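Local coordinates for DUF5624 domain-containing protein (Legionella pneumophila subsp. pneumophila, PDB 4JX2) that is of unknown function, is predicted to be secreted, and packs in the crystal as a two-fold symmetric pair of chains built from helices and beta-sheets, at the interface of chains A and B. Coordinates in Å, arbitrary orientation; residue numbers count along the deposited sequence, not the author numbering. Chains: chain A/B, hypothetical protein.

Contact 1: the interface of chains A and B. Residues chain A 125, 376-378; chain B 332-333, 336.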
# COMPACT_ATOMS: atom_id res chain seq x y z
N TYR A 125 -2.10 -16.36 -21.55
CA TYR A 125 -2.41 -17.34 -20.51
C TYR A 125 -2.52 -18.73 -21.11
O TYR A 125 -1.99 -19.67 -20.52
CB TYR A 125 -3.72 -16.96 -19.78
CG TYR A 125 -3.59 -15.93 -18.67
CD1 TYR A 125 -2.72 -14.84 -18.79
CD2 TYR A 125 -4.41 -15.98 -17.55
CE1 TYR A 125 -2.62 -13.88 -17.79
CE2 TYR A 125 -4.34 -15.01 -16.56
CZ TYR A 125 -3.43 -13.97 -16.67
OH TYR A 125 -3.34 -13.02 -15.68
N SER A 376 2.80 -2.73 -16.72
CA SER A 376 1.57 -2.84 -15.95
C SER A 376 1.19 -4.28 -15.69
O SER A 376 0.76 -4.60 -14.59
CB SER A 376 0.43 -2.09 -16.64
OG SER A 376 0.70 -0.70 -16.54
N LEU A 377 1.37 -5.14 -16.70
CA LEU A 377 1.03 -6.56 -16.58
C LEU A 377 2.07 -7.32 -15.74
O LEU A 377 1.66 -8.19 -14.97
CB LEU A 377 0.87 -7.19 -17.97
CG LEU A 377 0.58 -8.70 -18.05
CD1 LEU A 377 -0.76 -9.07 -17.39
CD2 LEU A 377 0.65 -9.17 -19.49
N ALA A 378 3.37 -6.99 -15.83
CA ALA A 378 4.42 -7.69 -15.06
C ALA A 378 4.42 -7.32 -13.58
O ALA A 378 4.64 -8.19 -12.74
CB ALA A 378 5.80 -7.39 -15.65
N ARG B 332 1.84 -13.55 -13.74
CA ARG B 332 1.76 -12.34 -14.56
C ARG B 332 3.15 -11.76 -14.87
O ARG B 332 3.40 -11.36 -16.01
CB ARG B 332 0.90 -11.29 -13.86
CG ARG B 332 -0.56 -11.45 -14.19
CD ARG B 332 -1.46 -10.84 -13.12
NE ARG B 332 -1.58 -9.39 -13.25
CZ ARG B 332 -2.52 -8.76 -13.95
NH1 ARG B 332 -3.43 -9.46 -14.63
NH2 ARG B 332 -2.55 -7.43 -13.98
N ARG B 333 4.05 -11.75 -13.87
CA ARG B 333 5.42 -11.29 -14.00
C ARG B 333 6.18 -12.13 -15.04
O ARG B 333 6.90 -11.59 -15.86
CB ARG B 333 6.11 -11.34 -12.63
CG ARG B 333 7.28 -10.36 -12.44
CD ARG B 333 7.79 -10.43 -11.00
NE ARG B 333 7.90 -9.09 -10.41
CZ ARG B 333 7.72 -8.81 -9.12
NH1 ARG B 333 7.43 -9.78 -8.27
NH2 ARG B 333 7.83 -7.57 -8.68
N ALA B 336 4.28 -11.71 -18.82
CA ALA B 336 4.61 -10.42 -19.42
C ALA B 336 6.03 -10.38 -19.98
O ALA B 336 6.22 -9.89 -21.10
CB ALA B 336 4.44 -9.32 -18.40
O HOH W 1 -0.38 -6.34 -12.77

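Contact 2: the interface of chains A and B. Residues chain A 115-116, 147, 150-151, 154; chain B 33-34, 37.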
# COMPACT_ATOMS: atom_id res chain seq x y z
N ALA A 115 -13.78 -6.88 -22.78
CA ALA A 115 -13.84 -8.20 -23.39
C ALA A 115 -12.90 -8.30 -24.59
O ALA A 115 -12.20 -9.30 -24.73
CB ALA A 115 -15.28 -8.52 -23.82
N ILE A 116 -12.85 -7.25 -25.42
CA ILE A 116 -11.96 -7.19 -26.60
C ILE A 116 -10.48 -7.02 -26.14
O ILE A 116 -9.62 -7.72 -26.68
CB ILE A 116 -12.42 -6.10 -27.63
CG1 ILE A 116 -13.85 -6.39 -28.16
CG2 ILE A 116 -11.40 -5.90 -28.79
CD1 ILE A 116 -14.07 -7.76 -28.95
N ASP A 147 -16.82 -17.71 -28.98
CA ASP A 147 -17.39 -16.51 -28.36
C ASP A 147 -16.96 -15.21 -29.10
O ASP A 147 -17.75 -14.26 -29.14
CB ASP A 147 -17.07 -16.48 -26.85
CG ASP A 147 -17.79 -17.57 -26.05
OD1 ASP A 147 -18.89 -18.02 -26.48
OD2 ASP A 147 -17.29 -17.94 -24.97
N ALA A 150 -19.29 -14.97 -32.17
CA ALA A 150 -20.59 -14.44 -31.73
C ALA A 150 -20.51 -12.92 -31.57
O ALA A 150 -21.41 -12.23 -32.06
CB ALA A 150 -21.00 -15.09 -30.41
N VAL A 151 -19.41 -12.38 -30.98
CA VAL A 151 -19.22 -10.94 -30.80
C VAL A 151 -19.10 -10.24 -32.15
O VAL A 151 -19.74 -9.20 -32.31
CB VAL A 151 -18.02 -10.59 -29.89
CG1 VAL A 151 -17.60 -9.12 -30.04
CG2 VAL A 151 -18.35 -10.92 -28.44
N ILE A 154 -22.66 -9.84 -33.56
CA ILE A 154 -23.47 -8.86 -32.83
C ILE A 154 -22.96 -7.41 -33.09
O ILE A 154 -23.79 -6.49 -33.23
CB ILE A 154 -23.56 -9.23 -31.31
CG1 ILE A 154 -24.89 -8.82 -30.72
CG2 ILE A 154 -22.43 -8.66 -30.48
CD1 ILE A 154 -25.96 -9.89 -30.81
N ALA B 33 -23.36 -11.86 -25.86
CA ALA B 33 -22.11 -12.27 -26.52
C ALA B 33 -20.92 -11.60 -25.85
O ALA B 33 -19.91 -12.26 -25.62
CB ALA B 33 -22.15 -11.92 -28.01
N PHE B 34 -21.06 -10.30 -25.47
CA PHE B 34 -19.99 -9.55 -24.81
C PHE B 34 -19.70 -10.11 -23.41
O PHE B 34 -18.54 -10.29 -23.06
CB PHE B 34 -20.30 -8.04 -24.75
CG PHE B 34 -19.98 -7.33 -26.04
CD1 PHE B 34 -18.66 -7.16 -26.46
CD2 PHE B 34 -21.00 -6.84 -26.86
CE1 PHE B 34 -18.36 -6.47 -27.64
CE2 PHE B 34 -20.70 -6.18 -28.06
CZ PHE B 34 -19.39 -5.98 -28.44
N LEU B 37 -17.82 -13.47 -23.76
CA LEU B 37 -16.42 -13.23 -24.06
C LEU B 37 -15.69 -12.68 -22.83
O LEU B 37 -14.59 -13.13 -22.54
CB LEU B 37 -16.26 -12.31 -25.28
CG LEU B 37 -14.82 -11.98 -25.73
CD1 LEU B 37 -14.02 -13.23 -26.07
CD2 LEU B 37 -14.82 -11.01 -26.90
O HOH W 2 -19.50 -14.23 -27.18
O HOH W 3 -12.28 -11.44 -22.87

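Contact 1: the interface of chains A and B
B:Arg332 lays its side chain along A:Leu377, with A:Tyr125 meeting its aliphatic stretch, in a helix-against-helix-end contact between two copies of this DUF5624 family protein. The helix 315-339 of chain B supplies one side; the last turn of helix 366-378 of chain A supplies most of the other. The delta methyl CD1 of A:Leu377 sits over the centre of one face of the B:Arg332 guanidinium, 3.9 Å from CZ, and the two side chains run at about a right angle. On the aliphatic stretch, the phenol OH of A:Tyr125 comes within 3.5 Å of B:Arg332 CG; the ring stands almost perpendicular to the guanidinium plane, 87° between them, so this is a touch by the hydroxyl and not a stack. In-plane at the guanidinium edge lies water 1, 2.7 Å from B:Arg332 NH2 with a fairly straight bond, and it passes the contact on to the main-chain O of A:Ser376 at 2.8 Å. A bend at chi3 (79°) turns the B:Arg332 guanidinium toward that helix end, whose carbonyls would tend to favour a positive group.

One turn along the chain B helix, B:Ala336 presents its CB to A:Ala378 CB at 3.6 Å, and the same methyl meets A:Leu377 CG and CD2. In A:Leu377, chi1 (177°) carries CG toward the chain B helix, and chi2 then sends CD1 to the arginine and CD2 to the alanine. B:Arg333 adds a lighter touch, its CG 3.4 Å from A:Ala378 O. Further back, helix 119-131 carries A:Tyr125 in from a separate part of chain A to flank the arginine.

Contact 2: the interface of chains A and B
The ring of B:Phe34 has two chain A methyls on one side of its plane, set beyond the rim rather than over the ring centre: A:Val151 CG1 lies 3.7 Å from CE1, and A:Ile154 CG2 lies 3.9 Å from CE2. This is a helix-packing contact in the DUF5624 family protein, where the short helix 32-39 of chain B fits between helices 110-117 and 136-155 of chain A. The valine side chain runs at about a right angle to the phenylalanine, while the isoleucine meets it more obliquely.

A:Val151 is the forked piece of the patch. Its CG1 is trans to the backbone N (chi1 164°) and goes to the ring, whereas CG2 turns to the chain B helix itself, 3.5 Å from the main-chain O of B:Ala33, and also reaches B:Leu37 CD2 at 3.8 Å. B:Ala33 pushes its CB in close to the chain A helix, alongside A:Ala150 and between A:Val151 and A:Ile154; its small side chain is consistent with the close approach of the two helices.

One turn further on, B:Leu37 extends toward helix 110-117. Its CD2 meets A:Ile116 CD1 at 3.9 Å, and its CG faces A:Ala115 CB at 4.0 Å. The apolar core is flanked by two water bridges that join main-chain carbonyls of both chains. Water 3 lies 2.8 Å from A:Ala115 O and also contacts B:Leu37 O; water 2 spans A:Asp147 O and B:Ala33 O.

Contact 1 and contact 2 lie about 24 Å apart, measured between the centres of their C-alpha atoms, and share no residue or helix. Chain B brings helix 315-339 to contact 1 and the near-N-terminal helix 32-39 to contact 2, so widely separated stretches of its sequence grip chain A. On the chain A side, helices 110-117 and 119-131 follow one another closely and connect the two regions. Each contact recurs with the chains exchanged, which gives an extended, two-fold symmetric interface. That breadth suits a dimer, though the crystal alone does not establish the oligomeric state in solution.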